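Local coordinates for protein tRNA (cytosine(38)-C(5))-methyltransferase (Schizosaccharomyces pombe, PDB 6FDF) that methylates carbon 5 of cytosine 38 in the anticodon loop of tRNA(Asp), and to a lower level tRNA(Glu), using S-adenosyl-L-methionine as methyl donor, at residues Arg10-Leu16 against Ala34-Ile40; Gly19-Tyr25 against Ile49-His54; Ala26-Ile32 against Val321-Ser326. Numbering follows the deposited sequence.

Interaction 1: Arg10-Leu16 against Ala34-Ile40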
loop_
_atom_site.group_PDB
_atom_site.type_symbol
_atom_site.label_atom_id
_atom_site.label_comp_id
_atom_site.label_asym_id
_atom_site.label_seq_id
_atom_site.Cartn_x
_atom_site.Cartn_y
_atom_site.Cartn_z
ATOM N N ARG A 10 -6.489 20.697 15.277
ATOM C CA ARG A 10 -6.388 19.396 14.631
ATOM C C ARG A 10 -5.596 19.514 13.334
ATOM O O ARG A 10 -5.496 20.595 12.752
ATOM C CB ARG A 10 -7.774 18.814 14.364
ATOM C CG ARG A 10 -8.545 18.484 15.639
ATOM C CD ARG A 10 -9.949 17.995 15.339
ATOM N NE ARG A 10 -9.951 16.709 14.646
ATOM C CZ ARG A 10 -9.839 15.534 15.256
ATOM N NH1 ARG A 10 -9.703 15.478 16.575
ATOM N NH2 ARG A 10 -9.856 14.414 14.548
ATOM N N LEU A 11 -5.047 18.393 12.880
ATOM C CA LEU A 11 -4.151 18.374 11.730
ATOM C C LEU A 11 -4.958 18.209 10.447
ATOM O O LEU A 11 -5.676 17.215 10.283
ATOM C CB LEU A 11 -3.132 17.244 11.873
ATOM C CG LEU A 11 -2.101 17.076 10.753
ATOM C CD1 LEU A 11 -1.140 18.249 10.737
ATOM C CD2 LEU A 11 -1.348 15.765 10.912
ATOM N N ARG A 12 -4.825 19.169 9.532
ATOM C CA ARG A 12 -5.464 19.066 8.224
ATOM C C ARG A 12 -4.562 18.257 7.299
ATOM O O ARG A 12 -3.391 18.605 7.110
ATOM C CB ARG A 12 -5.739 20.455 7.648
ATOM C CG ARG A 12 -6.728 21.283 8.476
ATOM C CD ARG A 12 -6.816 22.727 7.965
ATOM N NE ARG A 12 -7.275 22.834 6.577
ATOM C CZ ARG A 12 -8.555 22.823 6.203
ATOM N NH1 ARG A 12 -9.523 22.685 7.104
ATOM N NH2 ARG A 12 -8.872 22.942 4.919
ATOM N N VAL A 13 -5.108 17.187 6.720
ATOM C CA VAL A 13 -4.350 16.238 5.909
ATOM C C VAL A 13 -4.910 16.206 4.495
ATOM O O VAL A 13 -6.129 16.152 4.300
ATOM C CB VAL A 13 -4.382 14.826 6.524
ATOM C CG1 VAL A 13 -3.510 13.872 5.703
ATOM C CG2 VAL A 13 -3.934 14.863 7.971
ATOM N N LEU A 14 -4.014 16.221 3.508
ATOM C CA LEU A 14 -4.376 16.019 2.108
ATOM C C LEU A 14 -3.877 14.641 1.689
ATOM O O LEU A 14 -2.680 14.358 1.789
ATOM C CB LEU A 14 -3.767 17.109 1.228
ATOM C CG LEU A 14 -3.992 16.999 -0.280
ATOM C CD1 LEU A 14 -5.478 17.133 -0.611
ATOM C CD2 LEU A 14 -3.165 18.046 -1.007
ATOM N N GLU A 15 -4.784 13.797 1.215
ATOM C CA GLU A 15 -4.485 12.388 0.946
ATOM C C GLU A 15 -4.512 12.180 -0.571
ATOM O O GLU A 15 -5.563 11.924 -1.157
ATOM C CB GLU A 15 -5.494 11.504 1.686
ATOM C CG GLU A 15 -5.238 10.012 1.646
ATOM C CD GLU A 15 -6.281 9.241 2.437
ATOM O OE1 GLU A 15 -6.192 7.994 2.479
ATOM O OE2 GLU A 15 -7.191 9.881 3.018
ATOM N N LEU A 16 -3.345 12.308 -1.201
ATOM C CA LEU A 16 -3.228 12.217 -2.653
ATOM C C LEU A 16 -3.015 10.771 -3.085
ATOM O O LEU A 16 -2.293 10.019 -2.420
ATOM C CB LEU A 16 -2.061 13.075 -3.140
ATOM C CG LEU A 16 -2.156 14.567 -2.813
ATOM C CD1 LEU A 16 -0.834 15.265 -3.068
ATOM C CD2 LEU A 16 -3.272 15.198 -3.629
ATOM N N ALA A 34 -6.768 13.824 13.051
ATOM C CA ALA A 34 -6.545 14.249 11.679
ATOM C C ALA A 34 -7.881 14.465 10.991
ATOM O O ALA A 34 -8.791 13.640 11.109
ATOM C CB ALA A 34 -5.713 13.220 10.907
ATOM N N ASP A 35 -7.993 15.576 10.282
ATOM C CA ASP A 35 -9.125 15.846 9.409
ATOM C C ASP A 35 -8.623 15.720 7.977
ATOM O O ASP A 35 -7.888 16.588 7.498
ATOM C CB ASP A 35 -9.708 17.230 9.679
ATOM C CG ASP A 35 -10.064 17.440 11.141
ATOM O OD1 ASP A 35 -10.411 16.450 11.822
ATOM O OD2 ASP A 35 -9.993 18.596 11.610
ATOM N N ILE A 36 -8.988 14.624 7.309
ATOM C CA ILE A 36 -8.707 14.495 5.883
ATOM C C ILE A 36 -9.553 15.537 5.168
ATOM O O ILE A 36 -10.771 15.376 5.021
ATOM C CB ILE A 36 -9.005 13.080 5.348
ATOM C CG1 ILE A 36 -8.206 12.023 6.112
ATOM C CG2 ILE A 36 -8.688 12.994 3.856
ATOM C CD1 ILE A 36 -6.742 12.237 6.069
ATOM N N VAL A 37 -8.917 16.633 4.757
ATOM C CA VAL A 37 -9.641 17.697 4.072
ATOM C C VAL A 37 -10.148 17.207 2.724
ATOM O O VAL A 37 -11.279 17.511 2.314
ATOM C CB VAL A 37 -8.735 18.933 3.933
ATOM C CG1 VAL A 37 -9.379 19.980 3.038
ATOM C CG2 VAL A 37 -8.422 19.510 5.303
ATOM N N CYS A 38 -9.324 16.441 2.017
ATOM C CA CYS A 38 -9.688 15.915 0.712
ATOM C C CYS A 38 -8.850 14.675 0.459
ATOM O O CYS A 38 -7.684 14.613 0.856
ATOM C CB CYS A 38 -9.457 16.939 -0.408
ATOM S SG CYS A 38 -10.264 16.516 -1.984
ATOM N N ALA A 39 -9.459 13.698 -0.199
ATOM C CA ALA A 39 -8.769 12.528 -0.723
ATOM C C ALA A 39 -8.951 12.557 -2.231
ATOM O O ALA A 39 -10.074 12.728 -2.711
ATOM C CB ALA A 39 -9.331 11.242 -0.119
ATOM N N ILE A 40 -7.859 12.449 -2.980
ATOM C CA ILE A 40 -7.913 12.633 -4.429
ATOM C C ILE A 40 -7.491 11.346 -5.118
ATOM O O ILE A 40 -6.393 10.832 -4.870
ATOM C CB ILE A 40 -7.029 13.802 -4.882
ATOM C CG1 ILE A 40 -7.508 15.101 -4.230
ATOM C CG2 ILE A 40 -7.076 13.932 -6.393
ATOM C CD1 ILE A 40 -6.766 16.329 -4.701
#

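Interaction 2: Gly19-Tyr25 against Ile49-His54. With SAH (S-adenosyl-L-homocysteine), chain E.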
loop_
_atom_site.group_PDB
_atom_site.type_symbol
_atom_site.label_atom_id
_atom_site.label_comp_id
_atom_site.label_asym_id
_atom_site.label_seq_id
_atom_site.Cartn_x
_atom_site.Cartn_y
_atom_site.Cartn_z
ATOM N N GLY A 19 -6.762 5.979 -3.233
ATOM C CA GLY A 19 -7.164 4.579 -3.337
ATOM C C GLY A 19 -8.347 4.287 -2.429
ATOM O O GLY A 19 -9.314 5.053 -2.371
ATOM N N ILE A 20 -8.270 3.185 -1.680
ATOM C CA ILE A 20 -9.358 2.858 -0.763
ATOM C C ILE A 20 -9.064 3.406 0.630
ATOM O O ILE A 20 -9.748 3.062 1.599
ATOM C CB ILE A 20 -9.623 1.342 -0.711
ATOM C CG1 ILE A 20 -8.384 0.595 -0.206
ATOM C CG2 ILE A 20 -10.062 0.824 -2.074
ATOM C CD1 ILE A 20 -8.600 -0.900 -0.043
ATOM N N GLY A 21 -8.083 4.297 0.738
ATOM C CA GLY A 21 -7.870 5.001 1.988
ATOM C C GLY A 21 -6.942 4.337 2.979
ATOM O O GLY A 21 -7.113 4.530 4.192
ATOM N N GLY A 22 -5.965 3.560 2.505
ATOM C CA GLY A 22 -4.976 3.000 3.413
ATOM C C GLY A 22 -4.352 4.043 4.321
ATOM O O GLY A 22 -4.172 3.802 5.516
ATOM N N MET A 23 -4.015 5.220 3.769
ATOM C CA MET A 23 -3.395 6.269 4.582
ATOM C C MET A 23 -4.330 6.742 5.686
ATOM O O MET A 23 -3.894 6.990 6.818
ATOM C CB MET A 23 -2.980 7.460 3.710
ATOM C CG MET A 23 -1.880 7.203 2.693
ATOM S SD MET A 23 -0.280 6.921 3.492
ATOM C CE MET A 23 0.777 6.809 2.052
ATOM N N HIS A 24 -5.622 6.880 5.376
ATOM C CA HIS A 24 -6.591 7.270 6.391
ATOM C C HIS A 24 -6.680 6.210 7.485
ATOM O O HIS A 24 -6.724 6.536 8.677
ATOM C CB HIS A 24 -7.949 7.507 5.723
ATOM C CG HIS A 24 -8.954 8.210 6.585
ATOM N ND1 HIS A 24 -9.991 8.949 6.052
ATOM C CD2 HIS A 24 -9.096 8.283 7.930
ATOM C CE1 HIS A 24 -10.722 9.453 7.031
ATOM N NE2 HIS A 24 -10.203 9.062 8.181
ATOM N N TYR A 25 -6.679 4.932 7.101
ATOM C CA TYR A 25 -6.715 3.874 8.104
ATOM C C TYR A 25 -5.466 3.905 8.974
ATOM O O TYR A 25 -5.540 3.665 10.185
ATOM C CB TYR A 25 -6.855 2.505 7.443
ATOM C CG TYR A 25 -8.251 2.178 6.959
ATOM C CD1 TYR A 25 -9.305 2.050 7.851
ATOM C CD2 TYR A 25 -8.500 1.940 5.611
ATOM C CE1 TYR A 25 -10.580 1.726 7.413
ATOM C CE2 TYR A 25 -9.773 1.613 5.166
ATOM C CZ TYR A 25 -10.805 1.510 6.071
ATOM O OH TYR A 25 -12.070 1.195 5.630
ATOM N N ILE A 49 -15.399 3.032 -2.746
ATOM C CA ILE A 49 -15.016 2.344 -1.514
ATOM C C ILE A 49 -14.543 3.341 -0.465
ATOM O O ILE A 49 -14.903 3.235 0.714
ATOM C CB ILE A 49 -13.939 1.278 -1.806
ATOM C CG1 ILE A 49 -14.462 0.248 -2.813
ATOM C CG2 ILE A 49 -13.460 0.610 -0.518
ATOM C CD1 ILE A 49 -15.676 -0.501 -2.321
ATOM N N TYR A 50 -13.761 4.344 -0.873
ATOM C CA TYR A 50 -13.260 5.317 0.096
ATOM C C TYR A 50 -14.420 5.991 0.821
ATOM O O TYR A 50 -14.458 6.052 2.056
ATOM C CB TYR A 50 -12.363 6.364 -0.582
ATOM C CG TYR A 50 -11.644 7.252 0.422
ATOM C CD1 TYR A 50 -12.335 8.225 1.149
ATOM C CD2 TYR A 50 -10.283 7.110 0.656
ATOM C CE1 TYR A 50 -11.686 9.020 2.087
ATOM C CE2 TYR A 50 -9.624 7.909 1.580
ATOM C CZ TYR A 50 -10.332 8.855 2.297
ATOM O OH TYR A 50 -9.677 9.644 3.217
ATOM N N ASN A 51 -15.381 6.509 0.056
ATOM C CA ASN A 51 -16.448 7.308 0.645
ATOM C C ASN A 51 -17.402 6.454 1.468
ATOM O O ASN A 51 -17.965 6.937 2.458
ATOM C CB ASN A 51 -17.187 8.057 -0.461
ATOM C CG ASN A 51 -16.340 9.162 -1.062
ATOM O OD1 ASN A 51 -15.519 9.762 -0.375
ATOM N ND2 ASN A 51 -16.532 9.431 -2.350
ATOM N N LEU A 52 -17.609 5.198 1.065
ATOM C CA LEU A 52 -18.475 4.306 1.824
ATOM C C LEU A 52 -17.914 4.026 3.212
ATOM O O LEU A 52 -18.680 3.874 4.173
ATOM C CB LEU A 52 -18.668 2.998 1.057
ATOM C CG LEU A 52 -19.403 1.880 1.796
ATOM C CD1 LEU A 52 -20.837 2.288 2.094
ATOM C CD2 LEU A 52 -19.357 0.584 0.999
ATOM N N ASN A 53 -16.591 3.989 3.345
ATOM C CA ASN A 53 -15.951 3.603 4.595
ATOM C C ASN A 53 -15.505 4.790 5.441
ATOM O O ASN A 53 -15.579 4.725 6.670
ATOM C CB ASN A 53 -14.747 2.696 4.304
ATOM C CG ASN A 53 -15.165 1.283 3.932
ATOM O OD1 ASN A 53 -15.346 0.429 4.796
ATOM N ND2 ASN A 53 -15.310 1.029 2.633
ATOM N N HIS A 54 -15.047 5.877 4.819
ATOM C CA HIS A 54 -14.494 7.013 5.548
ATOM C C HIS A 54 -15.412 8.222 5.586
ATOM O O HIS A 54 -15.131 9.168 6.331
ATOM C CB HIS A 54 -13.149 7.437 4.934
ATOM C CG HIS A 54 -12.119 6.351 4.905
ATOM N ND1 HIS A 54 -11.579 5.801 6.049
ATOM C CD2 HIS A 54 -11.536 5.705 3.868
ATOM C CE1 HIS A 54 -10.702 4.871 5.717
ATOM N NE2 HIS A 54 -10.658 4.792 4.399
HETATM N N SAH E . -2.401 4.415 -1.501
HETATM C CA SAH E . -3.727 4.020 -1.922
HETATM C CB SAH E . -3.730 3.484 -3.356
HETATM C CG SAH E . -2.584 4.070 -4.177
HETATM S SD SAH E . -2.341 3.226 -5.711
HETATM C C SAH E . -4.282 3.006 -0.972
HETATM O O SAH E . -3.609 2.716 0.042
HETATM O OXT SAH E . -5.399 2.512 -1.237
HETATM C "C5'" SAH E . -2.199 4.677 -6.693
HETATM C "C4'" SAH E . -3.573 5.335 -6.823
HETATM O "O4'" SAH E . -3.383 6.582 -7.466
HETATM C "C3'" SAH E . -4.564 4.521 -7.655
HETATM O "O3'" SAH E . -5.790 4.370 -6.940
HETATM C "C2'" SAH E . -4.829 5.391 -8.887
HETATM O "O2'" SAH E . -6.208 5.371 -9.273
HETATM C "C1'" SAH E . -4.424 6.779 -8.405
HETATM N N9 SAH E . -3.866 7.654 -9.458
HETATM C C8 SAH E . -2.928 7.340 -10.375
HETATM N N7 SAH E . -2.666 8.404 -11.172
HETATM C C5 SAH E . -3.442 9.430 -10.771
HETATM C C6 SAH E . -3.660 10.833 -11.178
HETATM N N6 SAH E . -2.973 11.369 -12.210
HETATM N N1 SAH E . -4.572 11.547 -10.477
HETATM C C2 SAH E . -5.261 11.023 -9.448
HETATM N N3 SAH E . -5.112 9.754 -9.023
HETATM C C4 SAH E . -4.236 8.923 -9.644
HETATM O O HOH W 1 -13.998 1.028 7.397
#

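Interaction 3: Ala26-Ile32 against Val321-Ser326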
loop_
_atom_site.group_PDB
_atom_site.type_symbol
_atom_site.label_atom_id
_atom_site.label_comp_id
_atom_site.label_asym_id
_atom_site.label_seq_id
_atom_site.Cartn_x
_atom_site.Cartn_y
_atom_site.Cartn_z
ATOM N N ALA A 26 -4.311 4.206 8.373
ATOM C CA ALA A 26 -3.070 4.275 9.140
ATOM C C ALA A 26 -3.073 5.468 10.085
ATOM O O ALA A 26 -2.572 5.374 11.213
ATOM C CB ALA A 26 -1.871 4.341 8.192
ATOM N N LEU A 27 -3.647 6.595 9.647
ATOM C CA LEU A 27 -3.802 7.743 10.536
ATOM C C LEU A 27 -4.694 7.398 11.720
ATOM O O LEU A 27 -4.437 7.831 12.850
ATOM C CB LEU A 27 -4.372 8.935 9.761
ATOM C CG LEU A 27 -3.386 9.647 8.827
ATOM C CD1 LEU A 27 -4.148 10.452 7.784
ATOM C CD2 LEU A 27 -2.448 10.556 9.613
ATOM N N ASN A 28 -5.752 6.618 11.479
ATOM C CA ASN A 28 -6.631 6.193 12.565
ATOM C C ASN A 28 -5.864 5.360 13.584
ATOM O O ASN A 28 -6.009 5.551 14.795
ATOM C CB ASN A 28 -7.811 5.388 12.018
ATOM C CG ASN A 28 -8.776 6.227 11.193
ATOM O OD1 ASN A 28 -8.742 7.459 11.220
ATOM N ND2 ASN A 28 -9.649 5.551 10.452
ATOM N N LEU A 29 -5.059 4.408 13.098
ATOM C CA LEU A 29 -4.273 3.553 13.983
ATOM C C LEU A 29 -3.272 4.358 14.796
ATOM O O LEU A 29 -3.016 4.048 15.966
ATOM C CB LEU A 29 -3.530 2.503 13.160
ATOM C CG LEU A 29 -4.091 1.098 12.995
ATOM C CD1 LEU A 29 -3.136 0.296 12.131
ATOM C CD2 LEU A 29 -4.291 0.427 14.336
ATOM N N ALA A 30 -2.681 5.386 14.192
ATOM C CA ALA A 30 -1.687 6.192 14.886
ATOM C C ALA A 30 -2.311 7.156 15.878
ATOM O O ALA A 30 -1.578 7.894 16.548
ATOM C CB ALA A 30 -0.837 6.960 13.871
ATOM N N ASN A 31 -3.640 7.159 15.991
ATOM C CA ASN A 31 -4.361 8.057 16.891
ATOM C C ASN A 31 -4.012 9.513 16.617
ATOM O O ASN A 31 -3.868 10.322 17.536
ATOM C CB ASN A 31 -4.119 7.683 18.354
ATOM C CG ASN A 31 -4.638 6.313 18.666
ATOM O OD1 ASN A 31 -3.928 5.456 19.198
ATOM N ND2 ASN A 31 -5.884 6.074 18.284
ATOM N N ILE A 32 -3.885 9.845 15.335
ATOM C CA ILE A 32 -3.647 11.218 14.907
ATOM C C ILE A 32 -4.993 11.929 14.878
ATOM O O ILE A 32 -5.918 11.469 14.191
ATOM C CB ILE A 32 -2.958 11.271 13.532
ATOM C CG1 ILE A 32 -1.674 10.440 13.545
ATOM C CG2 ILE A 32 -2.666 12.706 13.131
ATOM C CD1 ILE A 32 -0.741 10.759 14.704
ATOM N N VAL A 321 2.640 1.734 7.730
ATOM C CA VAL A 321 2.501 3.180 7.583
ATOM C C VAL A 321 2.030 3.834 8.879
ATOM O O VAL A 321 2.396 4.984 9.163
ATOM C CB VAL A 321 1.570 3.483 6.394
ATOM C CG1 VAL A 321 1.285 4.970 6.290
ATOM C CG2 VAL A 321 2.228 2.988 5.119
ATOM N N SER A 322 1.223 3.135 9.690
ATOM C CA SER A 322 0.826 3.705 10.978
ATOM C C SER A 322 2.046 4.002 11.846
ATOM O O SER A 322 2.099 5.029 12.534
ATOM C CB SER A 322 -0.135 2.770 11.720
ATOM O OG SER A 322 0.526 1.644 12.289
ATOM N N TYR A 323 3.046 3.118 11.813
ATOM C CA TYR A 323 4.279 3.367 12.553
ATOM C C TYR A 323 5.045 4.557 11.981
ATOM O O TYR A 323 5.565 5.386 12.738
ATOM C CB TYR A 323 5.171 2.126 12.534
ATOM C CG TYR A 323 4.583 0.864 13.108
ATOM C CD1 TYR A 323 3.726 0.896 14.198
ATOM C CD2 TYR A 323 4.898 -0.369 12.555
ATOM C CE1 TYR A 323 3.203 -0.280 14.728
ATOM C CE2 TYR A 323 4.379 -1.539 13.068
ATOM C CZ TYR A 323 3.531 -1.492 14.150
ATOM O OH TYR A 323 3.022 -2.669 14.655
ATOM N N LEU A 324 5.160 4.636 10.651
ATOM C CA LEU A 324 5.890 5.745 10.041
ATOM C C LEU A 324 5.187 7.073 10.282
ATOM O O LEU A 324 5.845 8.100 10.484
ATOM C CB LEU A 324 6.062 5.501 8.542
ATOM C CG LEU A 324 6.996 4.343 8.190
ATOM C CD1 LEU A 324 6.738 3.886 6.779
ATOM C CD2 LEU A 324 8.462 4.726 8.384
ATOM N N ILE A 325 3.852 7.076 10.255
ATOM C CA ILE A 325 3.113 8.301 10.552
ATOM C C ILE A 325 3.406 8.762 11.974
ATOM O O ILE A 325 3.625 9.953 12.222
ATOM C CB ILE A 325 1.606 8.088 10.318
ATOM C CG1 ILE A 325 1.301 8.105 8.821
ATOM C CG2 ILE A 325 0.782 9.157 11.037
ATOM C CD1 ILE A 325 -0.119 7.690 8.488
ATOM N N SER A 326 3.397 7.828 12.930
ATOM C CA SER A 326 3.718 8.158 14.316
ATOM C C SER A 326 5.097 8.796 14.426
ATOM O O SER A 326 5.277 9.808 15.118
ATOM C CB SER A 326 3.649 6.897 15.174
ATOM O OG SER A 326 2.334 6.381 15.200
HETATM O O HOH W 2 0.980 8.241 17.012
#

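Interaction 1: Arg10-Leu16 against Ala34-Ile40
Strands 11-16 and 34-40 run parallel with a 40° twist between their axes, joined by five backbone hydrogen bonds. D35 N to L11 O (2.8 Å) and V13 N to D35 O (2.9 Å) set the register, which slips by one residue at V37. There the backbone is helical in phi and psi: V37 N reaches V13 O (2.9 Å) while E15 N takes C38 O (3.0 Å), a beta bulge that lets V37 point toward the partner strand. The R12 guanidinium, bonded to the carbonyls of F74 and D75, presents one face to V37, with R12 CZ 3.4 Å from V37 CG2. At the open end, R10 bends back through its p chi3, bringing NE within 2.9 Å of D35 OD1 in a salt bridge with a nearly linear hydrogen bond. V13, I36 and E15 share the face covered by helix 22-29. I36, m at both torsions, tucks CD1 to 3.5 Å from V13 CB, whereas the fully extended E15 carries its carboxylate to Y50 OH and H24 N. L14, L16, C38 and I40 line the other face; L16 CD2 meets I40 CD1 at 3.8 Å, and F74 of helix 68-74 covers L14, C38 and I40. Adjacent parallel strands linked through a helix form the first beta-alpha-beta unit of the Rossmann-like class I methyltransferase fold, with the I40 side chain about 5 Å from the bound S-adenosylhomocysteine.

Interaction 2: Gly19-Tyr25 against Ile49-His54
Aromatic packing dominates the contact between the start of helix 22-29 and the last turns of helix 44-54. The H54 imidazole makes an offset stack with H24, centroids 4.2 Å apart and planes at 11°, and turns its edge toward the face of Y25, with H54 CE1 3.4 Å from Y25 CZ. Y50 completes this aromatic cluster. Among the polar links, H24 ND1 donates to Y50 OH (2.9 Å), and H54 NE2 makes a weak bond to I20 O at 3.4 Å. A water held by Y25 OH (2.6 Å) and N53 OD1 (3.0 Å) bridges the two helices; N53 OD1 also accepts from E297 N, and ND2 of N53 anchors to I49 O (3.0 Å). I20 CG2 packs on I49 CG2 (3.7 Å), and H24 CB makes a CH-pi contact with the H54 ring. The glycines answer to sterics on two fronts. At G21, the N-cap, a CB would run into H54 and Y50, while at G19 and G22 it would strike the carboxylate of S-adenosylhomocysteine, whose OXT accepts a hydrogen bond from I20 N (3.0 Å). This is the glycine-rich cofactor loop of C5-methyltransferases, leading into a helix. The cluster packs against strand 34-41, where I36 touches H24 and Y50, and E15 of strand 11-16 bonds Y50 OH; L311 and L312 of helix 305-313 cover I20, while V318 of helix 318-328 packs on Y25.

Interaction 3: Ala26-Ile32 against Val321-Ser326
I325 spreads over the last turn of helix 22-29 and the residues that follow it: both its CG2 (3.8 Å) and its CD1 (3.9 Å) touch L27 CD2, CG2 also meeting A30 CB at 3.9 Å and I32 CG1 at 3.7 Å, and CD1 reaching A26 CB at 3.8 Å. This is helix-helix packing in the Rossmann-like methyltransferase domain, where helix 318-328, from the C-terminal end of the chain, lies beside the first helix of the fold. Small residues bring the backbones close. A26 and S322 approach to 4.3 Å between CA atoms, and A26 CB also rests on V321 CG1 at 3.7 Å. Helix 22-29 ends in a Schellman motif with N31 at positive phi, after which I32 turns back toward I325. V321 and I325 also pack on L123 of strand 121-127. No direct hydrogen bond spans the two segments; instead a water donates to both A30 O (2.6 Å) and S326 OG (2.9 Å), and S326 OG itself donates to S322 O at 3.0 Å.

In the fold
From the N terminus, strand 11-16 passes through the cofactor loop into helix 22-29, and interaction 1 closes the first, short loop when strand 34-41 returns beside it. Interaction 2 starts inside that loop and ends beyond it on helix 44-54. Interaction 3 also starts inside, on the second half of helix 22-29, but closes only after 288 intervening residues, at helix 318-328. All three pairs therefore cross; none nests. E15 couples interactions 1 and 2, L27 on V13 and I36 couples 1 and 3, and M23 on V321 couples 2 and 3. Together they join the sheet, the cofactor loop and the C-terminal helix around helix 22-29.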